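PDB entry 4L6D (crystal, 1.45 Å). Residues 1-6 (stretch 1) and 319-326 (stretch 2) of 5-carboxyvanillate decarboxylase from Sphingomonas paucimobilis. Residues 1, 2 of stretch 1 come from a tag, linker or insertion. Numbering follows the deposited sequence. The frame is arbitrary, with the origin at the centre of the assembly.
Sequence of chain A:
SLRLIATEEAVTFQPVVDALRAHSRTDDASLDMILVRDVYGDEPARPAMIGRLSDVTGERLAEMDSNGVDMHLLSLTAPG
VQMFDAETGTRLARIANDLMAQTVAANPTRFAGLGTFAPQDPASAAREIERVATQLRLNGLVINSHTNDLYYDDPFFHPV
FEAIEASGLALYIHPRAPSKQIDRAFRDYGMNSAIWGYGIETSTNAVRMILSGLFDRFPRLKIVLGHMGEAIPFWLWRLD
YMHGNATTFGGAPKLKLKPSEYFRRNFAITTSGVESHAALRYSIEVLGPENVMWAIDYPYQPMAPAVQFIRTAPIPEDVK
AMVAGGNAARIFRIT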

# COMPACT_ATOMS: atom_id res chain seq x y z
N SER A 1 -13.32 -33.43 -1.07
CA SER A 1 -12.96 -33.64 -2.47
C SER A 1 -12.40 -32.38 -3.12
O SER A 1 -11.81 -32.45 -4.20
CB SER A 1 -14.16 -34.15 -3.27
OG SER A 1 -13.82 -34.27 -4.64
N LEU A 2 -12.58 -31.23 -2.47
CA LEU A 2 -11.92 -30.00 -2.92
C LEU A 2 -10.42 -30.19 -2.77
O LEU A 2 -9.93 -30.45 -1.67
CB LEU A 2 -12.38 -28.81 -2.08
CG LEU A 2 -11.80 -27.42 -2.40
CD1 LEU A 2 -12.33 -26.91 -3.73
CD2 LEU A 2 -12.11 -26.43 -1.27
N ARG A 3 -9.68 -30.08 -3.87
CA ARG A 3 -8.22 -30.20 -3.81
C ARG A 3 -7.60 -28.89 -3.37
O ARG A 3 -7.68 -27.87 -4.06
CB ARG A 3 -7.63 -30.65 -5.15
CG ARG A 3 -6.14 -30.96 -5.06
CD ARG A 3 -5.54 -31.29 -6.42
NE ARG A 3 -4.26 -31.98 -6.29
CZ ARG A 3 -3.46 -32.26 -7.32
NH1 ARG A 3 -3.80 -31.89 -8.55
NH2 ARG A 3 -2.32 -32.91 -7.12
N LEU A 4 -7.00 -28.91 -2.19
CA LEU A 4 -6.38 -27.74 -1.61
C LEU A 4 -4.87 -27.80 -1.75
O LEU A 4 -4.23 -28.70 -1.20
CB LEU A 4 -6.77 -27.65 -0.14
CG LEU A 4 -8.20 -27.18 0.10
CD1 LEU A 4 -8.70 -27.63 1.47
CD2 LEU A 4 -8.27 -25.69 -0.02
N ILE A 5 -4.31 -26.86 -2.50
CA ILE A 5 -2.88 -26.73 -2.67
C ILE A 5 -2.46 -25.38 -2.10
O ILE A 5 -2.72 -24.34 -2.71
CB ILE A 5 -2.47 -26.84 -4.16
CG1 ILE A 5 -2.89 -28.21 -4.74
CG2 ILE A 5 -0.97 -26.59 -4.34
CD1 ILE A 5 -2.71 -28.30 -6.25
N ALA A 6 -1.84 -25.39 -0.93
CA ALA A 6 -1.43 -24.15 -0.26
C ALA A 6 -0.13 -23.63 -0.88
O ALA A 6 0.84 -24.37 -0.98
CB ALA A 6 -1.25 -24.39 1.23
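Stretch 2 319-326: VKAMVAGG

Stretch 2 is a piece of helix that begins earlier and continues later in the chain, and it lies against the extended amino-terminal segment of stretch 1, which becomes strand by Ile 5. The two run in the same general sense: Leu 2 is level with Ala 321 (CA to CA 6.3 Å), Leu 4 with Ala 324 (CA to CA 5.0 Å) and Ile 5 with Gly 325 (CA to CA 4.8 Å). The shrinking distances show the segment converging on the helix as it advances.

The first bump is Leu 2, a tag residue, with chi1 t and chi2 p. Its CD1 lies 3.7 Å from Ala 324 CB and 3.8 Å from Ala 321 CA, so the methyl rests on a patch of helix kept low by two alanines one turn apart. The aliphatic part of Lys 320 adds to this surface, its CD 4.1 Å from Leu 2 CD2.

Ala 324 is the small bump in return. Its CA-to-CB bond points toward stretch 1, and its methyl is touched by two leucines: besides Leu 2, Leu 4 brings CD2 to 3.7 Å from Ala 324 CB. Leu 4 starts with its CA-to-CB bond directed away from the helix, but the end of its side chain comes nearer.

Gly 325 supplies the close fit. An ideal CB there would point toward stretch 1, 2.5 Å from Arg 3 O, a clash, and 3.5 Å from Ile 5 CG1. Without one, the backbone of stretch 1 can come in close, and Ile 5, with chi1 m and chi2 t, sets CD1 3.5 Å from Gly 325 O.

Polar contact is sparse but exact. The helix widens into a pi-type turn at 322-326, where Gly 325 N and Gly 326 N both bond to Ala 321 O, at 3.1 Å and 2.9 Å. Ala 324 O accepts a nearly straight hydrogen bond from Ile 5 N, 2.9 Å long with an angle of 172° at the hydrogen, and Leu 4 CA makes a CA-H...O contact with the same Ala 324 O at 3.5 Å. A water donates to Arg 3 O at 2.8 Å and to Ala 321 O at 2.7 Å, joining two acceptors.

The rule to read here is economical: an alanine methyl low enough for Leu 4 to lie against, glycine where the backbones come close, and a helix carbonyl offered to the incoming strand, all within 297 Å² of buried surface.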

# COMPACT_ATOMS: atom_id res chain seq x y z
N VAL A 319 -15.32 -22.08 -9.47
CA VAL A 319 -14.36 -21.02 -9.19
C VAL A 319 -13.59 -21.35 -7.91
O VAL A 319 -12.39 -21.12 -7.82
CB VAL A 319 -15.07 -19.65 -9.06
CG1 VAL A 319 -14.10 -18.59 -8.58
CG2 VAL A 319 -15.65 -19.23 -10.41
N LYS A 320 -14.29 -21.94 -6.94
CA LYS A 320 -13.64 -22.30 -5.68
C LYS A 320 -12.55 -23.34 -5.94
O LYS A 320 -11.47 -23.27 -5.35
CB LYS A 320 -14.67 -22.86 -4.68
CG LYS A 320 -14.09 -23.09 -3.30
CD LYS A 320 -15.05 -23.84 -2.40
CE LYS A 320 -16.19 -22.96 -1.96
NZ LYS A 320 -17.21 -23.77 -1.21
N ALA A 321 -12.81 -24.30 -6.83
CA ALA A 321 -11.81 -25.31 -7.16
C ALA A 321 -10.58 -24.68 -7.82
O ALA A 321 -9.45 -25.09 -7.57
CB ALA A 321 -12.39 -26.38 -8.05
N MET A 322 -10.82 -23.67 -8.66
CA MET A 322 -9.71 -22.96 -9.31
C MET A 322 -8.84 -22.28 -8.26
O MET A 322 -7.61 -22.46 -8.24
CB MET A 322 -10.22 -21.92 -10.31
CG MET A 322 -11.02 -22.52 -11.47
SD MET A 322 -12.01 -21.31 -12.37
CE MET A 322 -10.70 -20.37 -13.15
N VAL A 323 -9.47 -21.54 -7.36
CA VAL A 323 -8.74 -20.82 -6.32
C VAL A 323 -8.05 -21.79 -5.34
O VAL A 323 -6.88 -21.59 -4.99
CB VAL A 323 -9.65 -19.84 -5.57
CG1 VAL A 323 -8.89 -19.16 -4.45
CG2 VAL A 323 -10.22 -18.82 -6.56
N ALA A 324 -8.76 -22.84 -4.94
CA ALA A 324 -8.22 -23.77 -3.94
C ALA A 324 -7.00 -24.54 -4.44
O ALA A 324 -6.13 -24.89 -3.65
CB ALA A 324 -9.30 -24.75 -3.49
N GLY A 325 -6.94 -24.82 -5.73
CA GLY A 325 -5.84 -25.63 -6.24
C GLY A 325 -5.64 -25.71 -7.74
O GLY A 325 -4.53 -25.98 -8.19
N GLY A 326 -6.70 -25.50 -8.52
CA GLY A 326 -6.60 -25.64 -9.97
C GLY A 326 -5.62 -24.67 -10.60
O GLY A 326 -4.81 -25.04 -11.46
O HOH W 1 -9.03 -27.52 -6.44